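Local coordinates for protein terminal uridylyltransferase 1 (Trypanosoma brucei, PDB 5HZD) that adds uridines from UTP to the 3' ends of guide RNAs, ribosomal RNAs and some mRNAs and takes part in mitochondrial RNA editing, at residues 298-303 against 342-347; 348-353 against 403-408; 214-219 against 238-243; 256-261 against 265-270. One frame throughout, in Å; residues are numbered along the deposited sequence.

Contact 1. Residues 298-303 against 342-347; sequences TLLRKY and MWIYYL
Ile344 is a branched wedge driven from helix 336-349 between Leu300 and Tyr303, two residues that lie three apart on helix 292-304. From its CB the side chain forks. The CG2 methyl, anti to the backbone N, settles over the middle of one face of the Tyr303 ring in a CH-pi contact, 3.5 Å from the ring centroid and 13° off the ring normal. The closest ring atom is on the rim nearer the backbone, with Ile344 CG2 3.4 Å from Tyr303 CD1. The other branch runs beside the backbone N (chi1 -70°) and stays extended. Its CG1 only grazes Tyr303 CB at 4.2 Å, but its CD1 reaches further, meeting Tyr303 CB at 3.8 Å and Leu300 CD2 at 3.7 Å. The Leu300 chain crosses this branch at about a right angle. Tyr303 OH accepts a hydrogen bond from the backbone N of Val356, beyond the interface, which anchors the far end of the ring whose face receives CG2. All three side chains are buried. Leu300 also touches Tyr337, a residue that binds UTP, which places the contact next to the UTP-binding residues. Elsewhere helix 336-349 is flanked by helix 385-409, through Met342, Tyr346 and Leu347, and by helix 310-324, against which Trp343 packs.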
# COMPACT_ATOMS: atom_id res chain seq x y z
N THR A 298 -1.85 -9.07 -4.01
CA THR A 298 -1.44 -10.43 -4.26
C THR A 298 -0.88 -10.54 -5.69
O THR A 298 0.12 -11.23 -5.91
CB THR A 298 -2.62 -11.38 -4.04
OG1 THR A 298 -3.07 -11.23 -2.68
CG2 THR A 298 -2.21 -12.81 -4.27
N LEU A 299 -1.47 -9.81 -6.64
CA LEU A 299 -0.90 -9.79 -8.00
C LEU A 299 0.51 -9.18 -7.99
O LEU A 299 1.44 -9.74 -8.61
CB LEU A 299 -1.79 -8.95 -8.92
CG LEU A 299 -1.27 -8.81 -10.36
CD1 LEU A 299 -1.08 -10.16 -11.02
CD2 LEU A 299 -2.24 -7.91 -11.15
N LEU A 300 0.66 -8.05 -7.28
CA LEU A 300 1.97 -7.41 -7.18
C LEU A 300 2.96 -8.37 -6.57
O LEU A 300 4.08 -8.48 -7.07
CB LEU A 300 1.94 -6.10 -6.35
CG LEU A 300 1.10 -4.96 -6.96
CD1 LEU A 300 1.18 -3.76 -6.08
CD2 LEU A 300 1.63 -4.57 -8.34
N ARG A 301 2.57 -9.07 -5.50
CA ARG A 301 3.52 -9.96 -4.82
C ARG A 301 4.06 -11.04 -5.74
O ARG A 301 5.28 -11.32 -5.77
CB ARG A 301 2.86 -10.59 -3.59
CG ARG A 301 3.83 -11.33 -2.72
CD ARG A 301 3.09 -12.02 -1.59
NE ARG A 301 4.02 -12.93 -0.92
CZ ARG A 301 4.26 -14.20 -1.28
NH1 ARG A 301 3.60 -14.77 -2.29
NH2 ARG A 301 5.16 -14.91 -0.62
N LYS A 302 3.18 -11.64 -6.54
CA LYS A 302 3.60 -12.71 -7.44
C LYS A 302 4.63 -12.19 -8.45
O LYS A 302 5.68 -12.81 -8.65
CB LYS A 302 2.37 -13.27 -8.13
CG LYS A 302 2.63 -14.52 -8.92
CD LYS A 302 1.31 -15.17 -9.34
CE LYS A 302 1.54 -16.43 -10.16
NZ LYS A 302 2.24 -17.52 -9.41
N TYR A 303 4.35 -11.04 -9.05
CA TYR A 303 5.33 -10.44 -9.95
C TYR A 303 6.64 -10.05 -9.25
O TYR A 303 7.74 -10.35 -9.75
CB TYR A 303 4.72 -9.20 -10.61
CG TYR A 303 3.97 -9.47 -11.88
CD1 TYR A 303 4.64 -9.93 -13.02
CD2 TYR A 303 2.61 -9.18 -11.99
CE1 TYR A 303 3.97 -10.11 -14.23
CE2 TYR A 303 1.93 -9.37 -13.22
CZ TYR A 303 2.63 -9.83 -14.32
OH TYR A 303 1.96 -9.99 -15.52
N MET A 342 3.89 0.26 -14.14
CA MET A 342 4.90 0.66 -15.11
C MET A 342 6.16 -0.21 -14.97
O MET A 342 6.71 -0.65 -15.97
CB MET A 342 5.32 2.13 -14.92
CG MET A 342 4.23 3.11 -15.30
SD MET A 342 4.85 4.80 -15.21
CE MET A 342 6.12 4.80 -16.46
N TRP A 343 6.62 -0.43 -13.75
CA TRP A 343 7.84 -1.20 -13.55
C TRP A 343 7.63 -2.64 -13.98
O TRP A 343 8.45 -3.21 -14.70
CB TRP A 343 8.18 -1.09 -12.05
CG TRP A 343 9.25 -1.99 -11.51
CD1 TRP A 343 9.11 -2.88 -10.47
CD2 TRP A 343 10.66 -2.00 -11.84
NE1 TRP A 343 10.33 -3.47 -10.18
CE2 TRP A 343 11.29 -2.93 -11.00
CE3 TRP A 343 11.43 -1.33 -12.79
CZ2 TRP A 343 12.65 -3.20 -11.05
CZ3 TRP A 343 12.81 -1.60 -12.84
CH2 TRP A 343 13.39 -2.54 -11.99
N ILE A 344 6.53 -3.24 -13.56
CA ILE A 344 6.31 -4.65 -13.90
C ILE A 344 6.11 -4.84 -15.41
O ILE A 344 6.61 -5.81 -15.98
CB ILE A 344 5.11 -5.17 -13.16
CG1 ILE A 344 5.47 -5.25 -11.68
CG2 ILE A 344 4.74 -6.55 -13.66
CD1 ILE A 344 4.25 -5.43 -10.77
N TYR A 345 5.39 -3.92 -16.05
CA TYR A 345 5.18 -4.04 -17.50
C TYR A 345 6.52 -4.02 -18.22
O TYR A 345 6.75 -4.82 -19.13
CB TYR A 345 4.29 -2.90 -18.02
CG TYR A 345 4.13 -2.87 -19.51
CD1 TYR A 345 3.26 -3.73 -20.15
CD2 TYR A 345 4.88 -1.96 -20.27
CE1 TYR A 345 3.11 -3.69 -21.57
CE2 TYR A 345 4.74 -1.91 -21.65
CZ TYR A 345 3.86 -2.78 -22.28
OH TYR A 345 3.73 -2.75 -23.65
N TYR A 346 7.39 -3.12 -17.80
CA TYR A 346 8.76 -3.09 -18.33
C TYR A 346 9.48 -4.43 -18.10
O TYR A 346 10.11 -4.99 -19.02
CB TYR A 346 9.53 -1.92 -17.71
CG TYR A 346 11.03 -2.07 -17.75
CD1 TYR A 346 11.74 -1.91 -18.93
CD2 TYR A 346 11.72 -2.35 -16.58
CE1 TYR A 346 13.13 -2.00 -18.95
CE2 TYR A 346 13.10 -2.47 -16.58
CZ TYR A 346 13.79 -2.32 -17.77
OH TYR A 346 15.17 -2.41 -17.76
N LEU A 347 9.42 -4.96 -16.88
CA LEU A 347 10.06 -6.24 -16.59
C LEU A 347 9.53 -7.34 -17.48
O LEU A 347 10.31 -8.20 -17.92
CB LEU A 347 9.88 -6.64 -15.11
CG LEU A 347 10.52 -5.69 -14.08
CD1 LEU A 347 10.21 -6.18 -12.65
CD2 LEU A 347 12.05 -5.55 -14.32

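Contact 2. Residues 348-353 against 403-408; sequences VQKGYV and FYFYSF
Van der Waals contact between Lys350 and Phe405 carries this interface. The last methylene of the lysine, CE, meets the ring: Lys350 CE lies 3.7 Å from Phe405 CD1 and 4.2 Å from Phe405 CE1, approaching the phenyl group obliquely. A bend at chi2 (-63°) swings the chain before it straightens toward the amino group. Gln349 adds a looser touch from its CB, 4.4 Å from Phe405 CZ, while its amide turns away and NE2 bonds to the carbonyl of Pro422. Phe405 itself is held out to these partners with CG anti to the backbone N (chi1 -179°). Tyr406 CD2 sits at the edge of its ring, and Phe405 CD2 in turn stands 3.5 Å above the Tyr406 ring, over its centre. The contact joins the C-terminal end of helix 336-349, closed by a Schellman motif with Gly351 at positive phi, to the last turns of helix 385-409, which widen into a pi-type turn at 405-408 in the part related to Cid1-family poly(A) polymerases, away from the annotated sites. Among the polar interactions, Lys350 NZ forms a salt bridge with Glu409, just beyond the second segment. Within that segment the Phe403 carbonyl is gripped twice, by Ser407 N and by Ser407 OG, 2.9 Å from Phe403 O; the two donors arrive from opposite faces of its plane. Tyr406 OH hydrogen-bonds the Met342 carbonyl of helix 336-349.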
# COMPACT_ATOMS: atom_id res chain seq x y z
N VAL A 348 8.22 -7.37 -17.73
CA VAL A 348 7.65 -8.43 -18.55
C VAL A 348 8.09 -8.25 -19.98
O VAL A 348 8.53 -9.20 -20.63
CB VAL A 348 6.12 -8.40 -18.49
CG1 VAL A 348 5.52 -9.32 -19.60
CG2 VAL A 348 5.61 -8.79 -17.11
N GLN A 349 8.01 -7.01 -20.49
CA GLN A 349 8.27 -6.79 -21.93
C GLN A 349 9.72 -7.06 -22.26
O GLN A 349 10.04 -7.50 -23.38
CB GLN A 349 7.85 -5.38 -22.36
CG GLN A 349 6.37 -5.16 -22.32
CD GLN A 349 5.61 -6.14 -23.19
OE1 GLN A 349 5.98 -6.36 -24.34
NE2 GLN A 349 4.54 -6.73 -22.65
N LYS A 350 10.59 -6.84 -21.29
CA LYS A 350 12.03 -7.05 -21.47
C LYS A 350 12.49 -8.45 -21.06
O LYS A 350 13.67 -8.78 -21.20
CB LYS A 350 12.83 -5.98 -20.72
CG LYS A 350 12.72 -4.58 -21.35
CD LYS A 350 13.29 -4.56 -22.77
CE LYS A 350 13.37 -3.15 -23.34
NZ LYS A 350 13.91 -3.20 -24.74
N GLY A 351 11.58 -9.26 -20.53
CA GLY A 351 11.86 -10.66 -20.23
C GLY A 351 12.54 -10.92 -18.90
O GLY A 351 13.03 -12.01 -18.67
N TYR A 352 12.58 -9.93 -18.03
CA TYR A 352 13.11 -10.12 -16.67
C TYR A 352 12.23 -10.97 -15.75
O TYR A 352 12.75 -11.61 -14.82
CB TYR A 352 13.38 -8.77 -15.98
CG TYR A 352 14.50 -7.98 -16.57
CD1 TYR A 352 15.82 -8.34 -16.33
CD2 TYR A 352 14.24 -6.87 -17.37
CE1 TYR A 352 16.86 -7.60 -16.86
CE2 TYR A 352 15.27 -6.11 -17.89
CZ TYR A 352 16.57 -6.48 -17.63
OH TYR A 352 17.60 -5.74 -18.16
N VAL A 353 10.91 -10.92 -15.94
CA VAL A 353 10.00 -11.75 -15.14
C VAL A 353 9.00 -12.40 -16.10
O VAL A 353 8.67 -11.82 -17.14
CB VAL A 353 9.19 -10.98 -14.07
CG1 VAL A 353 10.12 -10.23 -13.06
CG2 VAL A 353 8.23 -10.00 -14.70
N PHE A 403 14.11 3.67 -17.22
CA PHE A 403 14.04 5.07 -17.65
C PHE A 403 14.31 5.17 -19.14
O PHE A 403 13.67 5.96 -19.84
CB PHE A 403 15.00 5.94 -16.83
CG PHE A 403 14.52 6.19 -15.44
CD1 PHE A 403 13.48 7.09 -15.22
CD2 PHE A 403 15.05 5.50 -14.35
CE1 PHE A 403 13.03 7.32 -13.92
CE2 PHE A 403 14.59 5.72 -13.07
CZ PHE A 403 13.58 6.64 -12.85
N TYR A 404 15.24 4.37 -19.67
CA TYR A 404 15.43 4.36 -21.11
C TYR A 404 14.18 3.86 -21.88
O TYR A 404 13.78 4.48 -22.89
CB TYR A 404 16.68 3.55 -21.50
CG TYR A 404 17.00 3.64 -22.97
CD1 TYR A 404 17.76 4.69 -23.46
CD2 TYR A 404 16.54 2.67 -23.86
CE1 TYR A 404 18.05 4.77 -24.83
CE2 TYR A 404 16.81 2.75 -25.20
CZ TYR A 404 17.57 3.79 -25.67
OH TYR A 404 17.84 3.86 -27.02
N PHE A 405 13.58 2.77 -21.41
CA PHE A 405 12.39 2.19 -22.04
C PHE A 405 11.28 3.23 -22.14
O PHE A 405 10.69 3.42 -23.22
CB PHE A 405 11.93 0.98 -21.22
CG PHE A 405 10.73 0.29 -21.79
CD1 PHE A 405 10.83 -0.50 -22.93
CD2 PHE A 405 9.49 0.42 -21.19
CE1 PHE A 405 9.70 -1.15 -23.48
CE2 PHE A 405 8.35 -0.24 -21.72
CZ PHE A 405 8.45 -1.02 -22.85
N TYR A 406 11.03 3.95 -21.05
CA TYR A 406 9.91 4.88 -21.09
C TYR A 406 10.25 6.20 -21.73
O TYR A 406 9.35 6.97 -22.10
CB TYR A 406 9.27 5.03 -19.71
CG TYR A 406 8.47 3.79 -19.35
CD1 TYR A 406 7.36 3.42 -20.11
CD2 TYR A 406 8.84 2.99 -18.26
CE1 TYR A 406 6.62 2.29 -19.80
CE2 TYR A 406 8.09 1.84 -17.93
CZ TYR A 406 6.99 1.51 -18.71
OH TYR A 406 6.25 0.39 -18.42
N SER A 407 11.54 6.49 -21.87
CA SER A 407 11.92 7.72 -22.55
C SER A 407 12.01 7.55 -24.08
O SER A 407 11.72 8.49 -24.82
CB SER A 407 13.26 8.26 -21.98
OG SER A 407 13.17 8.66 -20.61
N PHE A 408 12.38 6.35 -24.56
CA PHE A 408 12.69 6.16 -25.99
C PHE A 408 12.04 4.98 -26.69
O PHE A 408 11.92 4.99 -27.92
CB PHE A 408 14.21 6.08 -26.22
CG PHE A 408 14.92 7.36 -25.94
CD1 PHE A 408 14.73 8.46 -26.76
CD2 PHE A 408 15.75 7.49 -24.84
CE1 PHE A 408 15.36 9.67 -26.49
CE2 PHE A 408 16.39 8.67 -24.56
CZ PHE A 408 16.20 9.77 -25.38

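Contact 3. Residues 214-219 against 238-243; sequences LLEGSV and DMMSAT
Met240 meets Leu215, Glu216 and Val219 of helix 209-223 and carries most of the contact between strand 239-244 and that helix. Asp238, at the entry to the strand, belongs to the turn instead: its OD1 bonds Thr236 and Asn234. Met239 follows with its side chain on the other side of the strand, against Arg200 and Ile202. Met240 then points at the helix. With CG anti to the backbone N (chi1 -170°) and chi2 also extended, the chain runs straight out until chi3 (85°) bends the terminal methyl aside, so that sulfur and methyl share Leu215, with Glu216 beside the sulfur and Val219 beside the methyl. Met240 SD rests 3.5 Å from Glu216 CG and 3.8 Å from Leu215 CD2. The bent methyl, Met240 CE, lies 3.9 Å from Leu215 CG and 4.0 Å from Val219 CG2. Leu215 and Val219, one helical turn apart, reach toward Met240 tip to tip, whereas Glu216 crosses it obliquely with its aliphatic part; its carboxylate continues past to bond Trp233 NE1. Ala242, the next residue facing the helix, keeps its short side chain 4.8 Å or more away. Helix and strand run in nearly the same direction, 28° apart, their axes 10.5 Å from each other at closest approach. The helix thus lies along one face of the four-stranded antiparallel sheet, where strand 239-244 is hydrogen-bonded between strands 228-233 and 198-203.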
# COMPACT_ATOMS: atom_id res chain seq x y z
N LEU A 214 -17.46 -13.64 38.60
CA LEU A 214 -18.07 -13.57 37.28
C LEU A 214 -17.18 -12.80 36.32
O LEU A 214 -17.01 -13.20 35.17
CB LEU A 214 -19.49 -12.96 37.35
CG LEU A 214 -20.54 -13.92 37.93
CD1 LEU A 214 -21.88 -13.21 38.25
CD2 LEU A 214 -20.76 -15.06 36.97
N LEU A 215 -16.61 -11.67 36.76
CA LEU A 215 -15.76 -10.90 35.87
C LEU A 215 -14.52 -11.70 35.50
O LEU A 215 -14.11 -11.75 34.33
CB LEU A 215 -15.37 -9.56 36.50
CG LEU A 215 -14.43 -8.64 35.69
CD1 LEU A 215 -14.96 -8.41 34.26
CD2 LEU A 215 -14.14 -7.30 36.39
N GLU A 216 -13.89 -12.32 36.50
CA GLU A 216 -12.70 -13.12 36.22
C GLU A 216 -13.03 -14.26 35.27
O GLU A 216 -12.23 -14.59 34.37
CB GLU A 216 -12.12 -13.67 37.52
CG GLU A 216 -11.57 -12.61 38.45
CD GLU A 216 -11.14 -13.18 39.79
OE1 GLU A 216 -10.58 -14.31 39.79
OE2 GLU A 216 -11.36 -12.51 40.82
N GLY A 217 -14.20 -14.85 35.48
CA GLY A 217 -14.71 -15.92 34.63
C GLY A 217 -14.86 -15.48 33.19
O GLY A 217 -14.51 -16.22 32.27
N SER A 218 -15.41 -14.28 32.99
CA SER A 218 -15.57 -13.72 31.65
C SER A 218 -14.24 -13.56 30.95
O SER A 218 -14.10 -13.85 29.74
CB SER A 218 -16.28 -12.37 31.72
OG SER A 218 -17.65 -12.55 32.00
N VAL A 219 -13.25 -13.07 31.69
CA VAL A 219 -11.92 -12.91 31.12
C VAL A 219 -11.32 -14.27 30.76
O VAL A 219 -10.81 -14.46 29.64
CB VAL A 219 -11.00 -12.16 32.08
CG1 VAL A 219 -9.57 -12.22 31.60
CG2 VAL A 219 -11.48 -10.69 32.21
N ASP A 238 -13.46 -2.15 43.10
CA ASP A 238 -14.05 -1.47 41.94
C ASP A 238 -13.08 -1.29 40.79
O ASP A 238 -13.35 -0.56 39.83
CB ASP A 238 -14.73 -0.13 42.34
CG ASP A 238 -13.81 0.80 43.12
OD1 ASP A 238 -12.58 0.53 43.18
OD2 ASP A 238 -14.32 1.80 43.66
N MET A 239 -11.96 -1.99 40.87
CA MET A 239 -11.06 -2.07 39.76
C MET A 239 -10.40 -3.44 39.77
O MET A 239 -9.91 -3.88 40.80
CB MET A 239 -9.99 -0.98 39.82
CG MET A 239 -8.99 -1.11 38.71
SD MET A 239 -7.69 0.12 38.86
CE MET A 239 -7.02 -0.30 40.47
N MET A 240 -10.43 -4.11 38.63
CA MET A 240 -9.74 -5.39 38.49
C MET A 240 -8.69 -5.24 37.41
O MET A 240 -8.96 -4.78 36.31
CB MET A 240 -10.69 -6.52 38.09
CG MET A 240 -10.02 -7.92 38.18
SD MET A 240 -11.00 -9.25 37.46
CE MET A 240 -10.53 -9.13 35.72
N SER A 241 -7.47 -5.66 37.71
CA SER A 241 -6.42 -5.66 36.70
C SER A 241 -6.13 -7.10 36.30
O SER A 241 -6.33 -8.02 37.09
CB SER A 241 -5.14 -5.03 37.24
OG SER A 241 -5.39 -3.73 37.74
N ALA A 242 -5.65 -7.29 35.08
CA ALA A 242 -5.34 -8.63 34.61
C ALA A 242 -4.14 -8.57 33.69
O ALA A 242 -4.06 -7.69 32.81
CB ALA A 242 -6.53 -9.23 33.86
N THR A 243 -3.22 -9.50 33.90
CA THR A 243 -2.10 -9.69 32.98
C THR A 243 -2.36 -10.95 32.18
O THR A 243 -2.60 -12.02 32.74
CB THR A 243 -0.78 -9.82 33.74
OG1 THR A 243 -0.53 -8.59 34.42
CG2 THR A 243 0.37 -10.09 32.77

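Contact 4. Residues 256-261 against 265-270; sequences CSPALA and LRTKVQ
Leu260 and Leu265 meet across the short link that leads from the loop after helix 247-254 into strand 267-271, an edge strand of the four-stranded antiparallel sheet. Their chains approach at a slant and touch through one methyl: Leu260 CD1 is 3.7 Å from Leu265 CD2 and 3.9 Å from Leu265 CG. Leu260 has CG anti to its carbonyl carbon (chi1 -54°) and continues extended, which lays CD1 toward the strand, where CD2 of Leu265 is turned to receive it. The same Leu260 CD1 also passes 4.2 Å from Thr267 CG2, so this methyl lies between the two strand-side residues. Thr267 divides its branches between two partners. Its CG2 goes to Leu260, while OG1, placed between the backbone N and the carbonyl carbon (chi1 62°), faces the pyrrolidine of Pro258, with Thr267 OG1 3.7 Å from Pro258 CG and 4.2 Å from Pro258 CD. Pro258 also touches Leu215 of helix 209-223, and Asp211 of that helix touches both Leu260 and Leu265, so the loop is wedged between helix and strand. Along its paired edge the strand bonds through its backbone to strand 198-203, Lys268 with Ile202 and Gln270 with Arg200. Arg266 begins by pointing away, then bends at chi2 and folds back on its own backbone: Arg266 NH1 donates to Leu265 O from above the carbonyl plane, at 3.0 Å and with a bent N-H...O angle of 139°.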
# COMPACT_ATOMS: atom_id res chain seq x y z
N CYS A 256 -14.14 -8.94 26.11
CA CYS A 256 -15.13 -9.81 26.73
C CYS A 256 -16.37 -9.00 27.10
O CYS A 256 -16.34 -7.77 27.17
CB CYS A 256 -14.57 -10.57 27.95
SG CYS A 256 -14.49 -9.59 29.47
N SER A 257 -17.49 -9.68 27.30
CA SER A 257 -18.66 -8.96 27.74
C SER A 257 -19.13 -9.52 29.08
O SER A 257 -19.86 -10.51 29.14
CB SER A 257 -19.77 -8.97 26.69
OG SER A 257 -19.77 -10.18 25.95
N PRO A 258 -18.69 -8.88 30.18
CA PRO A 258 -19.03 -9.38 31.51
C PRO A 258 -20.53 -9.36 31.77
O PRO A 258 -21.23 -8.47 31.32
CB PRO A 258 -18.33 -8.39 32.45
CG PRO A 258 -17.30 -7.69 31.59
CD PRO A 258 -17.91 -7.63 30.23
N ALA A 259 -21.03 -10.36 32.49
CA ALA A 259 -22.41 -10.40 32.92
C ALA A 259 -22.39 -10.52 34.42
O ALA A 259 -22.40 -11.63 34.97
CB ALA A 259 -23.15 -11.59 32.31
N LEU A 260 -22.35 -9.38 35.09
CA LEU A 260 -22.19 -9.41 36.53
C LEU A 260 -23.57 -9.58 37.15
O LEU A 260 -24.59 -9.33 36.50
CB LEU A 260 -21.48 -8.13 37.00
CG LEU A 260 -20.15 -7.90 36.28
CD1 LEU A 260 -19.47 -6.68 36.87
CD2 LEU A 260 -19.22 -9.11 36.31
N ALA A 261 -23.58 -10.02 38.39
CA ALA A 261 -24.83 -10.32 39.09
C ALA A 261 -25.52 -9.05 39.60
O ALA A 261 -26.73 -8.90 39.42
CB ALA A 261 -24.57 -11.29 40.23
N LEU A 265 -24.39 -2.87 37.87
CA LEU A 265 -22.93 -2.84 37.93
C LEU A 265 -22.35 -3.01 36.54
O LEU A 265 -22.66 -3.97 35.83
CB LEU A 265 -22.43 -3.93 38.87
CG LEU A 265 -20.92 -3.95 39.17
CD1 LEU A 265 -20.55 -2.69 39.96
CD2 LEU A 265 -20.65 -5.17 40.01
N ARG A 266 -21.48 -2.08 36.14
CA ARG A 266 -20.96 -2.05 34.78
C ARG A 266 -19.46 -1.85 34.83
O ARG A 266 -18.93 -1.37 35.84
CB ARG A 266 -21.56 -0.87 34.01
CG ARG A 266 -23.07 -0.90 33.93
CD ARG A 266 -23.55 -1.90 32.88
NE ARG A 266 -25.01 -1.90 32.85
CZ ARG A 266 -25.77 -2.75 33.54
NH1 ARG A 266 -25.21 -3.70 34.29
NH2 ARG A 266 -27.09 -2.65 33.47
N THR A 267 -18.80 -2.22 33.74
CA THR A 267 -17.35 -2.06 33.61
C THR A 267 -16.95 -1.25 32.40
O THR A 267 -17.68 -1.19 31.40
CB THR A 267 -16.61 -3.42 33.47
OG1 THR A 267 -17.05 -4.10 32.28
CG2 THR A 267 -16.87 -4.31 34.66
N LYS A 268 -15.79 -0.61 32.49
CA LYS A 268 -15.12 -0.07 31.31
C LYS A 268 -13.71 -0.63 31.35
O LYS A 268 -13.22 -0.94 32.45
CB LYS A 268 -15.04 1.45 31.39
CG LYS A 268 -16.40 2.15 31.38
CD LYS A 268 -16.22 3.67 31.46
CE LYS A 268 -17.27 4.40 30.63
NZ LYS A 268 -18.64 3.99 31.04
N VAL A 269 -13.08 -0.79 30.20
CA VAL A 269 -11.78 -1.46 30.15
C VAL A 269 -10.84 -0.74 29.21
O VAL A 269 -11.25 -0.21 28.17
CB VAL A 269 -11.93 -2.95 29.75
CG1 VAL A 269 -12.45 -3.04 28.32
CG2 VAL A 269 -10.59 -3.71 29.85
N GLN A 270 -9.56 -0.70 29.57
CA GLN A 270 -8.56 -0.21 28.63
C GLN A 270 -7.20 -0.78 29.02
O GLN A 270 -7.09 -1.41 30.06
CB GLN A 270 -8.54 1.31 28.61
CG GLN A 270 -8.13 1.97 29.89
CD GLN A 270 -8.26 3.48 29.76
OE1 GLN A 270 -9.25 3.97 29.20
NE2 GLN A 270 -7.26 4.22 30.23

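Overall arrangement
The contacts form two pairs at opposite sides of the chain's centre. Contacts 3 and 4 come first in sequence and belong to one unit, the four-stranded antiparallel sheet with helix 209-223; their centres are 8 Å apart and they touch where Leu214, Leu215 and Ser218 meet the 256-261 loop. Contacts 1 and 2 follow, 12 Å apart between centres and sharing helix 336-349, which packs on helix 292-304 in one and helix 385-409 in the other. Centres of contacts from different pairs lie 50 to 61 Å apart. Contact 1 borders UTP-binding residues; contact 2 lies further out, away from the annotated sites, as do contacts 3 and 4.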